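Local coordinates for extracellular solute-binding protein, family 1 (Bifidobacterium longum subsp. infantis ATCC 15697, PDB 3QUF) that probably binds an extracellular solute and delivers it to a membrane transporter, as family 1 solute-binding proteins do, at residues Ala136-Leu148 against Phe254-Trp267. Residues are numbered along the deposited sequence; the frame is centred on the assembly and turned at random.
Sequences AWVGAFFYNKDIL and FVSGNLGVMRSGPW
Phe142 and Met262 form the middle of an antiparallel strand pairing, largely buried, in which strand 135-144 runs beside strand 259-264 in the mixed sheet of this solute-binding protein. Phe142 N reaches Met262 O at 2.8 Å and Met262 N returns to Phe142 O; Ala140 and Ser264 repeat the reciprocal pair, and Asn144 N to Gly260 O adds a fifth bond. On one face of the sheet, Val261 CG1 sits over the Phe141 ring, 3.6 Å from its centroid and 16° off the normal, a CH-pi contact. It gets there because Val261 holds CG1 opposite its own backbone N (chi1 -179°). Phe163, Phe178 and Phe284 also meet this ring. On the other face the Phe142 ring takes Ser264 CB over its surface, while Ser264 OG is hydrogen-bonded to Asp268 OD2. At the end of the strand, Asn144 is the N-cap of helix 145-150: its OD1 accepts from Ile147 N at 3.3 Å and, weakly, from Asp146 N. Asn144 ND2 donates to a water, 3.0 Å away, that in turn donates to Phe254 O and Leu259 O. One asparagine side chain thus caps the helix with its oxygen and, through its nitrogen and the water, links the strand end to the last turn of helix 247-255 and the start of strand 259-264.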
ATOM      1  N   ALA A 136      -4.486  -5.145  -4.814  1.00 12.06           N
ATOM      2  CA  ALA A 136      -3.926  -3.968  -4.172  1.00 11.97           C
ATOM      3  C   ALA A 136      -4.960  -3.359  -3.258  1.00 12.48           C
ATOM      4  O   ALA A 136      -6.163  -3.552  -3.404  1.00 14.26           O
ATOM      5  CB  ALA A 136      -3.494  -2.932  -5.216  1.00 11.99           C
ATOM      6  N   TRP A 137      -4.459  -2.595  -2.315  1.00 12.53           N
ATOM      7  CA  TRP A 137      -5.272  -1.725  -1.499  1.00 13.42           C
ATOM      8  C   TRP A 137      -4.983  -0.276  -1.865  1.00 13.93           C
ATOM      9  O   TRP A 137      -3.915   0.027  -2.420  1.00 13.28           O
ATOM     10  CB  TRP A 137      -4.920  -1.954  -0.034  1.00 13.29           C
ATOM     11  CG  TRP A 137      -3.508  -1.564   0.328  1.00 12.50           C
ATOM     12  CD1 TRP A 137      -2.375  -2.343   0.270  1.00 15.18           C
ATOM     13  CD2 TRP A 137      -3.066  -0.279   0.794  1.00 13.32           C
ATOM     14  NE1 TRP A 137      -1.267  -1.621   0.619  1.00 14.66           N
ATOM     15  CE2 TRP A 137      -1.664  -0.361   0.989  1.00 12.89           C
ATOM     16  CE3 TRP A 137      -3.717   0.916   1.085  1.00 12.19           C
ATOM     17  CZ2 TRP A 137      -0.915   0.722   1.410  1.00 15.07           C
ATOM     18  CZ3 TRP A 137      -2.960   2.006   1.521  1.00 13.68           C
ATOM     19  CH2 TRP A 137      -1.579   1.897   1.672  1.00 12.33           C
ATOM     20  N   VAL A 138      -5.908   0.602  -1.494  1.00 13.49           N
ATOM     21  CA  VAL A 138      -5.741   2.034  -1.693  1.00 13.21           C
ATOM     22  C   VAL A 138      -6.218   2.834  -0.498  1.00 12.50           C
ATOM     23  O   VAL A 138      -7.007   2.360   0.337  1.00 13.97           O
ATOM     24  CB  VAL A 138      -6.458   2.509  -2.946  1.00 12.92           C
ATOM     25  CG1 VAL A 138      -5.859   1.857  -4.192  1.00 13.06           C
ATOM     26  CG2 VAL A 138      -7.964   2.289  -2.823  1.00 15.11           C
ATOM     27  N   GLY A 139      -5.704   4.048  -0.388  1.00 13.56           N
ATOM     28  CA  GLY A 139      -6.136   4.991   0.625  1.00 13.87           C
ATOM     29  C   GLY A 139      -6.122   6.399   0.038  1.00 14.63           C
ATOM     30  O   GLY A 139      -5.354   6.699  -0.891  1.00 13.40           O
ATOM     31  N   ALA A 140      -6.925   7.282   0.618  1.00 14.49           N
ATOM     32  CA  ALA A 140      -7.084   8.636   0.065  1.00 13.60           C
ATOM     33  C   ALA A 140      -7.714   9.555   1.106  1.00 15.04           C
ATOM     34  O   ALA A 140      -7.870   9.152   2.263  1.00 15.45           O
ATOM     35  CB  ALA A 140      -7.947   8.567  -1.231  1.00 14.01           C
ATOM     36  N   PHE A 141      -8.023  10.789   0.722  1.00 15.05           N
ATOM     37  CA  PHE A 141      -8.631  11.742   1.626  1.00 15.76           C
ATOM     38  C   PHE A 141     -10.157  11.663   1.519  1.00 17.18           C
ATOM     39  O   PHE A 141     -10.739  11.727   0.414  1.00 18.26           O
ATOM     40  CB  PHE A 141      -8.195  13.175   1.319  1.00 16.12           C
ATOM     41  CG  PHE A 141      -6.989  13.694   2.104  1.00 14.89           C
ATOM     42  CD1 PHE A 141      -6.532  13.130   3.281  1.00 17.23           C
ATOM     43  CD2 PHE A 141      -6.345  14.854   1.641  1.00 16.61           C
ATOM     44  CE1 PHE A 141      -5.470  13.683   3.971  1.00 18.43           C
ATOM     45  CE2 PHE A 141      -5.333  15.429   2.352  1.00 17.16           C
ATOM     46  CZ  PHE A 141      -4.880  14.850   3.510  1.00 17.36           C
ATOM     47  N   PHE A 142     -10.803  11.521   2.662  1.00 18.23           N
ATOM     48  CA  PHE A 142     -12.243  11.561   2.773  1.00 19.41           C
ATOM     49  C   PHE A 142     -12.567  12.903   3.415  1.00 19.46           C
ATOM     50  O   PHE A 142     -11.916  13.279   4.387  1.00 19.69           O
ATOM     51  CB  PHE A 142     -12.725  10.383   3.624  1.00 20.62           C
ATOM     52  CG  PHE A 142     -12.631   9.048   2.930  1.00 22.18           C
ATOM     53  CD1 PHE A 142     -11.380   8.506   2.538  1.00 24.49           C
ATOM     54  CD2 PHE A 142     -13.782   8.339   2.621  1.00 24.70           C
ATOM     55  CE1 PHE A 142     -11.298   7.298   1.864  1.00 25.45           C
ATOM     56  CE2 PHE A 142     -13.711   7.115   1.971  1.00 25.47           C
ATOM     57  CZ  PHE A 142     -12.475   6.585   1.583  1.00 26.27           C
ATOM     58  N   TYR A 143     -13.512  13.639   2.837  1.00 20.21           N
ATOM     59  CA  TYR A 143     -13.832  14.990   3.335  1.00 21.05           C
ATOM     60  C   TYR A 143     -15.318  15.259   3.526  1.00 22.84           C
ATOM     61  O   TYR A 143     -16.165  14.662   2.862  1.00 22.26           O
ATOM     62  CB  TYR A 143     -13.184  16.087   2.456  1.00 21.54           C
ATOM     63  CG  TYR A 143     -13.692  16.138   1.030  1.00 22.92           C
ATOM     64  CD1 TYR A 143     -13.156  15.304   0.063  1.00 24.94           C
ATOM     65  CD2 TYR A 143     -14.701  17.025   0.664  1.00 27.46           C
ATOM     66  CE1 TYR A 143     -13.604  15.341  -1.253  1.00 28.19           C
ATOM     67  CE2 TYR A 143     -15.171  17.065  -0.641  1.00 29.60           C
ATOM     68  CZ  TYR A 143     -14.619  16.234  -1.588  1.00 30.15           C
ATOM     69  OH  TYR A 143     -15.075  16.276  -2.877  1.00 34.07           O
ATOM     70  N   ASN A 144     -15.602  16.143   4.474  1.00 23.40           N
ATOM     71  CA  ASN A 144     -16.967  16.520   4.842  1.00 25.54           C
ATOM     72  C   ASN A 144     -17.336  17.722   3.962  1.00 26.38           C
ATOM     73  O   ASN A 144     -16.825  18.840   4.149  1.00 27.18           O
ATOM     74  CB  ASN A 144     -17.006  16.858   6.333  1.00 25.49           C
ATOM     75  CG  ASN A 144     -18.397  17.271   6.806  1.00 28.04           C
ATOM     76  OD1 ASN A 144     -19.190  17.784   6.020  1.00 31.93           O
ATOM     77  ND2 ASN A 144     -18.678  17.072   8.091  1.00 28.73           N
ATOM     78  N   LYS A 145     -18.179  17.477   2.967  1.00 27.98           N
ATOM     79  CA  LYS A 145     -18.525  18.506   1.992  1.00 30.22           C
ATOM     80  C   LYS A 145     -19.125  19.772   2.625  1.00 31.96           C
ATOM     81  O   LYS A 145     -18.897  20.889   2.132  1.00 32.89           O
ATOM     82  CB  LYS A 145     -19.490  17.939   0.952  1.00 30.74           C
ATOM     83  CG  LYS A 145     -18.882  16.867   0.070  1.00 32.14           C
ATOM     84  CD  LYS A 145     -19.890  16.344  -0.925  1.00 35.40           C
ATOM     85  CE  LYS A 145     -19.220  15.532  -2.003  1.00 37.40           C
ATOM     86  NZ  LYS A 145     -20.141  15.146  -3.115  1.00 40.15           N
ATOM     87  N   ASP A 146     -19.855  19.603   3.723  1.00 33.44           N
ATOM     88  CA  ASP A 146     -20.510  20.734   4.412  1.00 35.58           C
ATOM     89  C   ASP A 146     -19.514  21.618   5.115  1.00 35.29           C
ATOM     90  O   ASP A 146     -19.620  22.842   5.033  1.00 37.34           O
ATOM     91  CB  ASP A 146     -21.546  20.219   5.402  1.00 36.64           C
ATOM     92  CG  ASP A 146     -22.702  19.528   4.700  1.00 40.98           C
ATOM     93  OD1 ASP A 146     -23.052  19.967   3.573  1.00 45.71           O
ATOM     94  OD2 ASP A 146     -23.256  18.541   5.247  1.00 46.25           O
ATOM     95  N   ILE A 147     -18.542  21.011   5.794  1.00 34.17           N
ATOM     96  CA  ILE A 147     -17.475  21.779   6.419  1.00 34.00           C
ATOM     97  C   ILE A 147     -16.683  22.531   5.339  1.00 33.94           C
ATOM     98  O   ILE A 147     -16.404  23.727   5.493  1.00 34.87           O
ATOM     99  CB  ILE A 147     -16.551  20.915   7.284  1.00 33.35           C
ATOM    100  CG1 ILE A 147     -17.317  20.338   8.481  1.00 34.44           C
ATOM    101  CG2 ILE A 147     -15.348  21.719   7.749  1.00 32.39           C
ATOM    102  CD1 ILE A 147     -16.500  19.391   9.336  1.00 33.43           C
ATOM    103  N   LEU A 148     -16.343  21.857   4.237  1.00 33.18           N
ATOM    104  CA  LEU A 148     -15.616  22.536   3.169  1.00 33.57           C
ATOM    105  C   LEU A 148     -16.428  23.698   2.576  1.00 35.74           C
ATOM    106  O   LEU A 148     -15.881  24.781   2.341  1.00 36.33           O
ATOM    107  CB  LEU A 148     -15.131  21.566   2.078  1.00 32.52           C
ATOM    108  CG  LEU A 148     -13.701  21.063   2.320  1.00 31.45           C
ATOM    109  CD1 LEU A 148     -13.665  20.190   3.570  1.00 29.63           C
ATOM    110  CD2 LEU A 148     -13.171  20.338   1.089  1.00 31.69           C
ATOM    111  N   PHE A 254     -14.693  12.452  12.566  1.00 27.21           N
ATOM    112  CA  PHE A 254     -15.277  12.670  11.240  1.00 26.82           C
ATOM    113  C   PHE A 254     -16.806  12.408  11.237  1.00 27.71           C
ATOM    114  O   PHE A 254     -17.596  13.252  10.808  1.00 27.52           O
ATOM    115  CB  PHE A 254     -14.548  11.810  10.210  1.00 25.26           C
ATOM    116  CG  PHE A 254     -14.880  12.148   8.800  1.00 24.35           C
ATOM    117  CD1 PHE A 254     -14.309  13.249   8.184  1.00 23.23           C
ATOM    118  CD2 PHE A 254     -15.782  11.377   8.092  1.00 26.89           C
ATOM    119  CE1 PHE A 254     -14.613  13.576   6.874  1.00 25.88           C
ATOM    120  CE2 PHE A 254     -16.104  11.693   6.789  1.00 26.01           C
ATOM    121  CZ  PHE A 254     -15.512  12.775   6.173  1.00 26.36           C
ATOM    122  N   VAL A 255     -17.183  11.231  11.718  1.00 28.90           N
ATOM    123  CA  VAL A 255     -18.577  10.813  11.806  1.00 30.44           C
ATOM    124  C   VAL A 255     -19.429  11.770  12.687  1.00 32.13           C
ATOM    125  O   VAL A 255     -20.619  12.002  12.415  1.00 33.67           O
ATOM    126  CB  VAL A 255     -18.631   9.310  12.243  1.00 29.63           C
ATOM    127  CG1 VAL A 255     -19.986   8.922  12.693  1.00 34.61           C
ATOM    128  CG2 VAL A 255     -18.200   8.429  11.067  1.00 29.06           C
ATOM    129  N   SER A 256     -18.801  12.407  13.678  1.00 32.88           N
ATOM    130  CA  SER A 256     -19.484  13.376  14.534  1.00 34.28           C
ATOM    131  C   SER A 256     -19.677  14.765  13.912  1.00 34.02           C
ATOM    132  O   SER A 256     -20.318  15.629  14.516  1.00 33.95           O
ATOM    133  CB  SER A 256     -18.720  13.533  15.854  1.00 35.61           C
ATOM    134  OG  SER A 256     -18.661  12.300  16.536  1.00 37.49           O
ATOM    135  N   GLY A 257     -19.118  14.996  12.726  1.00 32.49           N
ATOM    136  CA  GLY A 257     -19.299  16.265  12.036  1.00 32.84           C
ATOM    137  C   GLY A 257     -18.328  17.322  12.477  1.00 33.46           C
ATOM    138  O   GLY A 257     -18.524  18.503  12.189  1.00 34.46           O
ATOM    139  N   ASN A 258     -17.253  16.911  13.154  1.00 32.81           N
ATOM    140  CA  ASN A 258     -16.304  17.854  13.721  1.00 33.62           C
ATOM    141  C   ASN A 258     -15.043  18.032  12.894  1.00 31.06           C
ATOM    142  O   ASN A 258     -14.240  18.896  13.219  1.00 32.26           O
ATOM    143  CB  ASN A 258     -15.887  17.414  15.126  1.00 34.50           C
ATOM    144  CG  ASN A 258     -17.000  17.494  16.106  1.00 37.96           C
ATOM    145  OD1 ASN A 258     -17.917  18.301  15.946  1.00 39.98           O
ATOM    146  ND2 ASN A 258     -16.940  16.656  17.140  1.00 42.65           N
ATOM    147  N   LEU A 259     -14.904  17.253  11.823  1.00 30.30           N
ATOM    148  CA  LEU A 259     -13.626  17.098  11.113  1.00 27.58           C
ATOM    149  C   LEU A 259     -13.770  17.275   9.602  1.00 26.40           C
ATOM    150  O   LEU A 259     -14.529  16.560   8.953  1.00 26.46           O
ATOM    151  CB  LEU A 259     -13.046  15.714  11.417  1.00 27.11           C
ATOM    152  CG  LEU A 259     -11.657  15.408  10.847  1.00 24.46           C
ATOM    153  CD1 LEU A 259     -10.655  16.472  11.413  1.00 22.84           C
ATOM    154  CD2 LEU A 259     -11.195  13.977  11.142  1.00 24.58           C
ATOM    155  N   GLY A 260     -13.003  18.209   9.043  1.00 25.76           N
ATOM    156  CA  GLY A 260     -13.047  18.462   7.608  1.00 24.41           C
ATOM    157  C   GLY A 260     -12.569  17.299   6.753  1.00 22.63           C
ATOM    158  O   GLY A 260     -13.194  16.959   5.734  1.00 21.63           O
ATOM    159  N   VAL A 261     -11.457  16.694   7.149  1.00 21.76           N
ATOM    160  CA  VAL A 261     -10.735  15.752   6.274  1.00 21.25           C
ATOM    161  C   VAL A 261     -10.082  14.696   7.114  1.00 20.51           C
ATOM    162  O   VAL A 261      -9.520  15.006   8.197  1.00 20.06           O
ATOM    163  CB  VAL A 261      -9.602  16.474   5.541  1.00 20.87           C
ATOM    164  CG1 VAL A 261      -8.849  15.470   4.600  1.00 20.48           C
ATOM    165  CG2 VAL A 261     -10.117  17.698   4.795  1.00 22.29           C
HETATM  166  N   MSE A 262     -10.135  13.454   6.638  1.00 20.24           N
HETATM  167  CA  MSE A 262      -9.364  12.348   7.218  1.00 20.13           C
HETATM  168  C   MSE A 262      -8.787  11.495   6.105  1.00 19.72           C
HETATM  169  O   MSE A 262      -9.350  11.469   5.011  1.00 19.03           O
HETATM  170  CB  MSE A 262     -10.299  11.489   8.089  1.00 21.69           C
HETATM  171  CG  MSE A 262     -11.231  10.594   7.304  1.00 23.09           C
HETATM  172 SE   MSE A 262     -12.268   9.379   8.472  0.90 30.89          SE
HETATM  173  CE  MSE A 262     -10.943   8.228   9.061  1.00 31.11           C
ATOM    174  N   ARG A 263      -7.687  10.801   6.398  1.00 18.59           N
ATOM    175  CA  ARG A 263      -7.166   9.792   5.514  1.00 18.51           C
ATOM    176  C   ARG A 263      -7.879   8.491   5.840  1.00 19.81           C
ATOM    177  O   ARG A 263      -7.904   8.050   6.987  1.00 20.69           O
ATOM    178  CB  ARG A 263      -5.659   9.678   5.705  1.00 18.05           C
ATOM    179  CG  ARG A 263      -4.984   8.702   4.807  1.00 19.49           C
ATOM    180  CD  ARG A 263      -4.963   7.290   5.341  1.00 18.32           C
ATOM    181  NE  ARG A 263      -4.060   6.409   4.579  1.00 19.64           N
ATOM    182  CZ  ARG A 263      -3.833   5.147   4.876  1.00 19.84           C
ATOM    183  NH1 ARG A 263      -4.407   4.582   5.938  1.00 22.20           N
ATOM    184  NH2 ARG A 263      -3.000   4.444   4.125  1.00 19.58           N
ATOM    185  N   SER A 264      -8.443   7.850   4.831  1.00 20.05           N
ATOM    186  CA  SER A 264      -9.023   6.534   5.035  1.00 20.99           C
ATOM    187  C   SER A 264      -8.997   5.730   3.743  1.00 21.37           C
ATOM    188  O   SER A 264      -8.189   5.987   2.853  1.00 17.55           O
ATOM    189  CB  SER A 264     -10.436   6.651   5.595  1.00 24.34           C
ATOM    190  OG  SER A 264     -10.897   5.366   6.049  1.00 28.82           O
ATOM    191  N   GLY A 265      -9.795   4.680   3.698  1.00 20.61           N
ATOM    192  CA  GLY A 265      -9.809   3.807   2.545  1.00 20.33           C
ATOM    193  C   GLY A 265     -11.118   3.044   2.507  1.00 19.88           C
ATOM    194  O   GLY A 265     -12.020   3.296   3.286  1.00 21.20           O
ATOM    195  N   PRO A 266     -11.237   2.112   1.557  1.00 20.13           N
ATOM    196  CA  PRO A 266     -12.523   1.480   1.276  1.00 21.00           C
ATOM    197  C   PRO A 266     -13.121   0.761   2.488  1.00 22.47           C
ATOM    198  O   PRO A 266     -14.367   0.611   2.604  1.00 21.96           O
ATOM    199  CB  PRO A 266     -12.161   0.493   0.171  1.00 20.67           C
ATOM    200  CG  PRO A 266     -11.055   1.161  -0.561  1.00 20.42           C
ATOM    201  CD  PRO A 266     -10.245   1.847   0.509  1.00 19.22           C
ATOM    202  N   TRP A 267     -12.232   0.287   3.354  1.00 22.80           N
ATOM    203  CA  TRP A 267     -12.622  -0.374   4.625  1.00 24.78           C
ATOM    204  C   TRP A 267     -13.567   0.463   5.504  1.00 25.27           C
ATOM    205  O   TRP A 267     -14.402  -0.095   6.263  1.00 26.85           O
ATOM    206  CB  TRP A 267     -11.349  -0.811   5.401  1.00 24.84           C
ATOM    207  CG  TRP A 267     -10.330   0.311   5.657  1.00 25.42           C
ATOM    208  CD1 TRP A 267     -10.289   1.151   6.727  1.00 25.42           C
ATOM    209  CD2 TRP A 267      -9.225   0.674   4.821  1.00 24.07           C
ATOM    210  NE1 TRP A 267      -9.235   2.034   6.607  1.00 26.47           N
ATOM    211  CE2 TRP A 267      -8.571   1.761   5.441  1.00 26.76           C
ATOM    212  CE3 TRP A 267      -8.736   0.197   3.599  1.00 24.93           C
ATOM    213  CZ2 TRP A 267      -7.454   2.366   4.882  1.00 27.16           C
ATOM    214  CZ3 TRP A 267      -7.621   0.798   3.048  1.00 26.11           C
ATOM    215  CH2 TRP A 267      -6.999   1.878   3.694  1.00 24.86           C
TER
HETATM  216  O   HOH W   1     -16.861  15.686   9.990  1.00 28.29           O